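Local atomic coordinates of pyridoxal kinase (Entamoeba histolytica, PDB entry 4S1H), a protein that probably transfers a phosphate group from ATP to pyridoxal, yielding the cofactor pyridoxal 5'-phosphate. Residues G15-R20 with V216-T221; G22-D27 with I258-C263. One frame throughout, in Å; residues are numbered along the deposited sequence.

Overall arrangement
Contacts 1 and 2 lie next to each other, their centres 8 Å apart, and both use helix 18-28: contact 1 at its start, contact 2 one turn further along. The segments alternate along the chain, 15-20 and 22-27 coming first and 216-221 and 258-263 following, so the two contacts tie the N-terminal part of the chain to its C-terminal part twice. Contact 1 is a polar meeting beside the ADP and magnesium sites, whereas contact 2 is a buried isoleucine cluster farther from the centre of the chain. Phe16 of contact 1 packs against the isoleucines of contact 2. Helix 18-28 also reaches the second subunit, and its start meets the helix that binds ADP.

Contact 1: residues G15-R20 with V216-T221. With ADP (adenosine-5'-diphosphate), chain C.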
ATOM      1  N   GLY A  15       7.586  -4.109  -6.465  1.00 18.04           N
ATOM      2  CA  GLY A  15       8.111  -2.796  -6.837  1.00 18.22           C
ATOM      3  C   GLY A  15       7.276  -1.589  -6.484  1.00 18.80           C
ATOM      4  O   GLY A  15       6.320  -1.651  -5.713  1.00 17.42           O
ATOM      5  N   PHE A  16       7.649  -0.445  -7.045  1.00 17.57           N
ATOM      6  CA  PHE A  16       7.217   0.845  -6.517  1.00 20.51           C
ATOM      7  C   PHE A  16       6.873   1.792  -7.666  1.00 19.86           C
ATOM      8  O   PHE A  16       7.748   2.407  -8.290  1.00 22.08           O
ATOM      9  CB  PHE A  16       8.291   1.422  -5.577  1.00 21.41           C
ATOM     10  CG  PHE A  16       8.897   0.391  -4.655  1.00 26.05           C
ATOM     11  CD1 PHE A  16       8.176  -0.096  -3.588  1.00 31.00           C
ATOM     12  CD2 PHE A  16      10.150  -0.166  -4.929  1.00 32.59           C
ATOM     13  CE1 PHE A  16       8.709  -1.087  -2.765  1.00 22.04           C
ATOM     14  CE2 PHE A  16      10.697  -1.153  -4.110  1.00 36.06           C
ATOM     15  CZ  PHE A  16       9.967  -1.617  -3.021  1.00 24.91           C
ATOM     16  N   VAL A  17       5.583   1.892  -7.935  1.00 17.87           N
ATOM     17  CA  VAL A  17       4.996   2.977  -8.754  1.00 19.20           C
ATOM     18  C   VAL A  17       3.667   3.385  -8.146  1.00 19.71           C
ATOM     19  O   VAL A  17       3.140   2.681  -7.266  1.00 19.18           O
ATOM     20  CB  VAL A  17       4.797   2.580 -10.243  1.00 25.23           C
ATOM     21  CG1 VAL A  17       6.128   2.237 -10.896  1.00 26.92           C
ATOM     22  CG2 VAL A  17       3.816   1.433 -10.393  1.00 20.99           C
ATOM     23  N   GLY A  18       3.144   4.526  -8.615  1.00 17.00           N
ATOM     24  CA  GLY A  18       1.819   4.980  -8.334  1.00 14.93           C
ATOM     25  C   GLY A  18       1.428   4.967  -6.874  1.00 15.39           C
ATOM     26  O   GLY A  18       2.177   5.426  -5.986  1.00 14.58           O
ATOM     27  N   ASN A  19       0.256   4.401  -6.614  1.00 15.68           N
ATOM     28  CA  ASN A  19      -0.229   4.343  -5.232  1.00 15.76           C
ATOM     29  C   ASN A  19       0.620   3.504  -4.269  1.00 16.02           C
ATOM     30  O   ASN A  19       0.546   3.722  -3.073  1.00 15.95           O
ATOM     31  CB  ASN A  19      -1.704   3.915  -5.145  1.00 15.88           C
ATOM     32  CG  ASN A  19      -2.639   5.070  -4.908  1.00 18.49           C
ATOM     33  OD1 ASN A  19      -2.220   6.173  -4.559  1.00 19.03           O
ATOM     34  ND2 ASN A  19      -3.914   4.825  -5.078  1.00 15.03           N
ATOM     35  N   ARG A  20       1.439   2.590  -4.767  1.00 15.33           N
ATOM     36  CA  ARG A  20       2.382   1.881  -3.917  1.00 16.67           C
ATOM     37  C   ARG A  20       3.448   2.830  -3.348  1.00 16.98           C
ATOM     38  O   ARG A  20       3.745   2.788  -2.155  1.00 17.27           O
ATOM     39  CB  ARG A  20       2.962   0.682  -4.637  1.00 17.40           C
ATOM     40  CG  ARG A  20       3.776  -0.242  -3.808  1.00 26.81           C
ATOM     41  CD  ARG A  20       2.978  -1.137  -2.847  1.00 20.31           C
ATOM     42  NE  ARG A  20       4.039  -1.734  -2.023  1.00 20.53           N
ATOM     43  CZ  ARG A  20       4.322  -1.486  -0.743  1.00 18.52           C
ATOM     44  NH1 ARG A  20       3.561  -0.689   0.015  1.00 19.65           N
ATOM     45  NH2 ARG A  20       5.409  -2.029  -0.230  1.00 18.95           N
ATOM     46  N   VAL A 216       9.858   7.500 -10.246  1.00 19.24           N
ATOM     47  CA  VAL A 216      10.512   8.682  -9.665  1.00 20.08           C
ATOM     48  C   VAL A 216       9.589   9.888  -9.595  1.00 20.81           C
ATOM     49  O   VAL A 216       9.547  10.613  -8.596  1.00 18.38           O
ATOM     50  CB  VAL A 216      11.839   9.043 -10.379  1.00 21.32           C
ATOM     51  CG1 VAL A 216      12.935   8.135  -9.891  1.00 27.31           C
ATOM     52  CG2 VAL A 216      11.736   8.978 -11.908  1.00 26.14           C
ATOM     53  N   GLY A 217       8.826  10.116 -10.655  1.00 17.05           N
ATOM     54  CA  GLY A 217       7.829  11.156 -10.642  1.00 18.29           C
ATOM     55  C   GLY A 217       6.764  10.931  -9.602  1.00 15.96           C
ATOM     56  O   GLY A 217       6.302  11.869  -8.975  1.00 16.71           O
ATOM     57  N   ASP A 218       6.354   9.677  -9.446  1.00 17.31           N
ATOM     58  CA  ASP A 218       5.376   9.348  -8.410  1.00 16.60           C
ATOM     59  C   ASP A 218       5.937   9.655  -7.012  1.00 14.62           C
ATOM     60  O   ASP A 218       5.249  10.231  -6.165  1.00 17.04           O
ATOM     61  CB  ASP A 218       4.970   7.858  -8.527  1.00 20.33           C
ATOM     62  CG  ASP A 218       4.423   7.500  -9.926  1.00 32.92           C
ATOM     63  OD1 ASP A 218       3.914   8.427 -10.626  1.00 35.99           O
ATOM     64  OD2 ASP A 218       4.508   6.301 -10.326  1.00 19.35           O
ATOM     65  N   THR A 219       7.169   9.245  -6.777  1.00 14.45           N
ATOM     66  CA  THR A 219       7.847   9.474  -5.504  1.00 15.67           C
ATOM     67  C   THR A 219       7.939  10.974  -5.238  1.00 18.42           C
ATOM     68  O   THR A 219       7.585  11.436  -4.166  1.00 15.65           O
ATOM     69  CB  THR A 219       9.212   8.793  -5.515  1.00 19.52           C
ATOM     70  OG1 THR A 219       9.019   7.380  -5.654  1.00 20.21           O
ATOM     71  CG2 THR A 219      10.012   9.110  -4.275  1.00 24.31           C
ATOM     72  N   LEU A 220       8.350  11.751  -6.236  1.00 14.58           N
ATOM     73  CA  LEU A 220       8.351  13.213  -6.087  1.00 18.24           C
ATOM     74  C   LEU A 220       6.986  13.766  -5.650  1.00 18.03           C
ATOM     75  O   LEU A 220       6.905  14.586  -4.716  1.00 18.10           O
ATOM     76  CB  LEU A 220       8.796  13.931  -7.389  1.00 15.98           C
ATOM     77  CG  LEU A 220       8.711  15.481  -7.424  1.00 21.25           C
ATOM     78  CD1 LEU A 220       9.517  16.117  -6.310  1.00 26.81           C
ATOM     79  CD2 LEU A 220       9.140  15.991  -8.778  1.00 20.47           C
ATOM     80  N   THR A 221       5.933  13.334  -6.335  1.00 14.56           N
ATOM     81  CA  THR A 221       4.588  13.786  -6.084  1.00 15.55           C
ATOM     82  C   THR A 221       4.223  13.573  -4.605  1.00 13.94           C
ATOM     83  O   THR A 221       3.720  14.510  -3.966  1.00 13.88           O
ATOM     84  CB  THR A 221       3.604  13.014  -6.963  1.00 21.07           C
ATOM     85  OG1 THR A 221       3.750  13.422  -8.325  1.00 21.30           O
ATOM     86  CG2 THR A 221       2.156  13.217  -6.529  1.00 24.03           C
TER
HETATM   87  PB  ADP C 301       8.501  10.986 -14.310  1.00 22.47           P
HETATM   88  O1B ADP C 301       9.155  10.996 -15.673  1.00 24.27           O
HETATM   89  O2B ADP C 301       8.541   9.625 -13.636  1.00 23.92           O
HETATM   90  O3B ADP C 301       7.174  11.680 -14.334  1.00 24.92           O
HETATM   91  PA  ADP C 301      10.723  12.768 -13.767  1.00 22.51           P
HETATM   92  O1A ADP C 301      10.298  14.170 -14.109  1.00 20.89           O
HETATM   93  O2A ADP C 301      11.526  11.985 -14.752  1.00 19.50           O
HETATM   94  O3A ADP C 301       9.417  11.899 -13.359  1.00 21.49           O
HETATM   95  O5' ADP C 301      11.509  12.770 -12.393  1.00 23.04           O
HETATM   96  C5' ADP C 301      11.014  13.335 -11.196  1.00 23.46           C
HETATM   97  C4' ADP C 301      12.202  13.843 -10.430  1.00 21.40           C
HETATM   98  O4' ADP C 301      13.100  12.761 -10.182  1.00 19.68           O
HETATM   99  C3' ADP C 301      12.995  14.865 -11.238  1.00 20.93           C
HETATM  100  O3' ADP C 301      12.523  16.195 -10.995  1.00 19.42           O
HETATM  101  C2' ADP C 301      14.395  14.626 -10.763  1.00 17.94           C
HETATM  102  O2' ADP C 301      14.618  15.339  -9.555  1.00 23.55           O
HETATM  103  C1' ADP C 301      14.443  13.141 -10.449  1.00 21.82           C
HETATM  104  N9  ADP C 301      15.013  12.290 -11.519  1.00 19.29           N
HETATM  105  C8  ADP C 301      14.390  11.493 -12.397  1.00 23.93           C
HETATM  106  N7  ADP C 301      15.271  10.849 -13.203  1.00 24.79           N
HETATM  107  C5  ADP C 301      16.495  11.240 -12.821  1.00 25.28           C
HETATM  108  C6  ADP C 301      17.888  10.941 -13.231  1.00 18.32           C
HETATM  109  N6  ADP C 301      18.113  10.082 -14.247  1.00 28.07           N
HETATM  110  N1  ADP C 301      18.880  11.572 -12.569  1.00 25.86           N
HETATM  111  C2  ADP C 301      18.639  12.444 -11.549  1.00 38.32           C
HETATM  112  N3  ADP C 301      17.397  12.751 -11.122  1.00 23.35           N
HETATM  113  C4  ADP C 301      16.318  12.185 -11.712  1.00 22.17           C
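Gly18 and Asp218 meet through a single hydrogen bond, from the backbone N of Gly18 to Asp218 OD2, 2.8 Å long and nearly straight at 170°. The amide does not come in along the carboxylate plane; it approaches from above, 53° out of it. Asp218 supplies most of the surface buried here. Its CG stands beside its own backbone N and anti to the carbonyl carbon (chi1 -56°), a torsion that swings the carboxylate off the helix towards the turn at Val17 and Gly18. Val17 lies alongside the same oxygen, its CB 3.7 Å from Asp218 OD2, so OD2 is bordered by an N-H and by aliphatic carbon. Gly18 has positive phi, which favours glycine, at the turn leading into the helix.

Asp218 closes the Gly-Val-Gly-Asp sequence at the start of helix 216-229, the GxGD motif of the ribokinase superfamily. One residue earlier, Gly217 N donates to ADP O2B at 3.0 Å; the helix N-terminus directed at the diphosphate would favour its negative charge. Having no side chain, Gly217 lets the terminal phosphate sit close against the helix. Val216 CG2 packs 3.7 Å from ADP C8. At their nearest atoms, the side chains of Asp218 and Asp111, a magnesium ligand, are about 4 Å apart.

Around the contact, Asn19 hydrogen-bonds to Thr7 of strand 5-9 and packs on strand 33-41, while Val216, Thr219 and Leu220 lean against helix 234-250.

Contact 2: residues G22-D27 with I258-C263; sequences GMIILD and INIINC
Residues 22-27 of helix 18-28 pass the loop 258-263 with Ile24 and Ile261 as the closest backbone positions, their CA atoms 7.7 Å apart, and side chains alone span the distance. Four buried isoleucines fill it. Ile24, whose CB is directed toward the loop, touches two partners: its CD1 lies 3.8 Å from Ile260 CG2 and 3.7 Å from Ile261 CD1, and its CG2 rests near the outer end of Ile260. Ile260 is fully extended, with CG1 anti to its backbone N (chi1 -166°) and CD1 continuing outward (chi2 173°), which carries its tip past Ile24 to Ile25. There Ile260 CD1 sits 3.8 Å from Ile25 CG1, the two side chains crossing at about a right angle. Ile261 is bent instead, its second torsion folding CD1 over the end of Ile24.

Within the loop, Asn259 centres an inverse gamma turn, and Asn262 ND2 donates to Asn259 OD1 at 2.9 Å, meeting a lone pair in the carbonyl plane. This bond links the polar residues that flank Ile260 and Ile261 in sequence.

This is an apolar core contact: the loop between helix 234-250 and strand 277-278 covers one face of helix 18-28 close to the subunit interface. Phe16 packs against Ile24, Ile260 and Ile261. Ile25 continues onto Tyr222 and Ser226 of helix 216-229, Met23 and Leu26 face strand 33-41, and Ile24 and Ile261 also pack on Asp27 of the second subunit.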
ATOM      1  N   GLY A  22       2.840   5.996  -3.036  1.00 14.84           N
ATOM      2  CA  GLY A  22       2.017   6.817  -2.190  1.00 14.63           C
ATOM      3  C   GLY A  22       1.825   6.206  -0.827  1.00 17.38           C
ATOM      4  O   GLY A  22       1.947   6.894   0.181  1.00 16.30           O
ATOM      5  N   MET A  23       1.606   4.910  -0.791  1.00 18.59           N
ATOM      6  CA  MET A  23       1.394   4.249   0.506  1.00 15.22           C
ATOM      7  C   MET A  23       2.651   4.351   1.358  1.00 15.85           C
ATOM      8  O   MET A  23       2.602   4.701   2.532  1.00 16.53           O
ATOM      9  CB  MET A  23       0.995   2.782   0.307  1.00 16.51           C
ATOM     10  CG  MET A  23      -0.341   2.570  -0.413  1.00 19.21           C
ATOM     11  SD  MET A  23      -0.645   0.855  -1.015  1.00 24.85           S
ATOM     12  CE  MET A  23      -2.063   1.116  -2.052  1.00 28.66           C
ATOM     13  N   ILE A  24       3.793   3.999   0.774  1.00 15.29           N
ATOM     14  CA  ILE A  24       5.046   3.992   1.486  1.00 16.30           C
ATOM     15  C   ILE A  24       5.334   5.388   2.045  1.00 15.44           C
ATOM     16  O   ILE A  24       5.719   5.535   3.205  1.00 16.09           O
ATOM     17  CB  ILE A  24       6.208   3.539   0.578  1.00 21.32           C
ATOM     18  CG1 ILE A  24       6.037   2.061   0.227  1.00 22.82           C
ATOM     19  CG2 ILE A  24       7.564   3.770   1.255  1.00 28.32           C
ATOM     20  CD1 ILE A  24       6.850   1.636  -0.985  1.00 29.55           C
ATOM     21  N   ILE A  25       5.158   6.407   1.206  1.00 14.07           N
ATOM     22  CA  ILE A  25       5.544   7.763   1.585  1.00 14.54           C
ATOM     23  C   ILE A  25       4.557   8.350   2.615  1.00 15.15           C
ATOM     24  O   ILE A  25       4.970   8.832   3.673  1.00 15.58           O
ATOM     25  CB  ILE A  25       5.733   8.673   0.356  1.00 17.02           C
ATOM     26  CG1 ILE A  25       6.860   8.087  -0.485  1.00 16.39           C
ATOM     27  CG2 ILE A  25       6.017  10.096   0.808  1.00 15.48           C
ATOM     28  CD1 ILE A  25       6.897   8.564  -1.928  1.00 16.74           C
ATOM     29  N   LEU A  26       3.276   8.335   2.290  1.00 14.81           N
ATOM     30  CA  LEU A  26       2.247   8.880   3.199  1.00 13.87           C
ATOM     31  C   LEU A  26       2.194   8.101   4.513  1.00 15.90           C
ATOM     32  O   LEU A  26       2.071   8.716   5.585  1.00 18.71           O
ATOM     33  CB  LEU A  26       0.882   8.930   2.524  1.00 15.86           C
ATOM     34  CG  LEU A  26       0.742   9.958   1.402  1.00 14.53           C
ATOM     35  CD1 LEU A  26      -0.486   9.723   0.538  1.00 15.01           C
ATOM     36  CD2 LEU A  26       0.736  11.385   1.936  1.00 19.42           C
ATOM     37  N   ASP A  27       2.345   6.787   4.457  1.00 16.35           N
ATOM     38  CA  ASP A  27       2.463   6.006   5.723  1.00 16.78           C
ATOM     39  C   ASP A  27       3.678   6.490   6.566  1.00 19.68           C
ATOM     40  O   ASP A  27       3.559   6.705   7.782  1.00 18.93           O
ATOM     41  CB  ASP A  27       2.564   4.465   5.501  1.00 16.84           C
ATOM     42  CG  ASP A  27       1.279   3.818   4.877  1.00 21.52           C
ATOM     43  OD1 ASP A  27       0.196   4.454   4.782  1.00 21.02           O
ATOM     44  OD2 ASP A  27       1.368   2.627   4.439  1.00 21.75           O
ATOM     45  N   ILE A 258      13.346   1.703  -7.776  1.00 26.97           N
ATOM     46  CA  ILE A 258      13.970   2.660  -6.861  1.00 24.20           C
ATOM     47  C   ILE A 258      14.024   2.087  -5.462  1.00 25.88           C
ATOM     48  O   ILE A 258      13.162   1.279  -5.068  1.00 29.13           O
ATOM     49  CB  ILE A 258      13.282   4.045  -6.846  1.00 27.05           C
ATOM     50  CG1 ILE A 258      11.801   3.929  -6.478  1.00 35.06           C
ATOM     51  CG2 ILE A 258      13.491   4.737  -8.193  1.00 34.00           C
ATOM     52  CD1 ILE A 258      11.113   5.248  -6.262  1.00 44.44           C
ATOM     53  N   ASN A 259      15.066   2.470  -4.727  1.00 23.95           N
ATOM     54  CA  ASN A 259      15.361   1.896  -3.410  1.00 24.99           C
ATOM     55  C   ASN A 259      14.582   2.591  -2.258  1.00 21.95           C
ATOM     56  O   ASN A 259      15.164   2.973  -1.241  1.00 26.42           O
ATOM     57  CB  ASN A 259      16.866   1.951  -3.182  1.00 24.96           C
ATOM     58  CG  ASN A 259      17.338   1.067  -2.062  1.00 27.30           C
ATOM     59  OD1 ASN A 259      16.623   0.162  -1.616  1.00 31.21           O
ATOM     60  ND2 ASN A 259      18.567   1.286  -1.624  1.00 28.35           N
ATOM     61  N   ILE A 260      13.274   2.679  -2.397  1.00 21.85           N
ATOM     62  CA  ILE A 260      12.479   3.459  -1.491  1.00 20.93           C
ATOM     63  C   ILE A 260      12.321   2.779  -0.121  1.00 22.99           C
ATOM     64  O   ILE A 260      12.302   3.473   0.879  1.00 20.89           O
ATOM     65  CB  ILE A 260      11.138   3.885  -2.142  1.00 24.43           C
ATOM     66  CG1 ILE A 260      10.478   4.981  -1.304  1.00 30.79           C
ATOM     67  CG2 ILE A 260      10.196   2.711  -2.340  1.00 34.68           C
ATOM     68  CD1 ILE A 260       9.243   5.565  -1.954  1.00 31.71           C
ATOM     69  N   ILE A 261      12.253   1.453  -0.071  1.00 20.83           N
ATOM     70  CA  ILE A 261      12.054   0.752   1.244  1.00 21.64           C
ATOM     71  C   ILE A 261      13.238   0.995   2.196  1.00 21.21           C
ATOM     72  O   ILE A 261      13.059   1.400   3.348  1.00 19.70           O
ATOM     73  CB  ILE A 261      11.798  -0.753   1.065  1.00 26.77           C
ATOM     74  CG1 ILE A 261      10.522  -1.017   0.247  1.00 27.21           C
ATOM     75  CG2 ILE A 261      11.653  -1.451   2.422  1.00 27.99           C
ATOM     76  CD1 ILE A 261       9.223  -0.499   0.841  1.00 31.38           C
ATOM     77  N   ASN A 262      14.456   0.804   1.708  1.00 20.30           N
ATOM     78  CA  ASN A 262      15.653   1.073   2.500  1.00 21.91           C
ATOM     79  C   ASN A 262      15.856   2.552   2.835  1.00 20.93           C
ATOM     80  O   ASN A 262      16.532   2.870   3.814  1.00 24.32           O
ATOM     81  CB  ASN A 262      16.890   0.458   1.850  1.00 25.39           C
ATOM     82  CG  ASN A 262      16.815  -1.065   1.826  1.00 35.86           C
ATOM     83  OD1 ASN A 262      16.502  -1.674   2.852  1.00 31.98           O
ATOM     84  ND2 ASN A 262      16.986  -1.679   0.641  1.00 31.53           N
ATOM     85  N   CYS A 263      15.246   3.431   2.031  1.00 21.20           N
ATOM     86  CA  CYS A 263      15.342   4.847   2.225  1.00 21.13           C
ATOM     87  C   CYS A 263      14.199   5.419   3.046  1.00 19.04           C
ATOM     88  O   CYS A 263      14.176   6.621   3.273  1.00 20.46           O
ATOM     89  CB  CYS A 263      15.471   5.554   0.860  1.00 22.16           C
ATOM     90  SG  CYS A 263      17.092   5.215   0.084  1.00 27.03           S
TER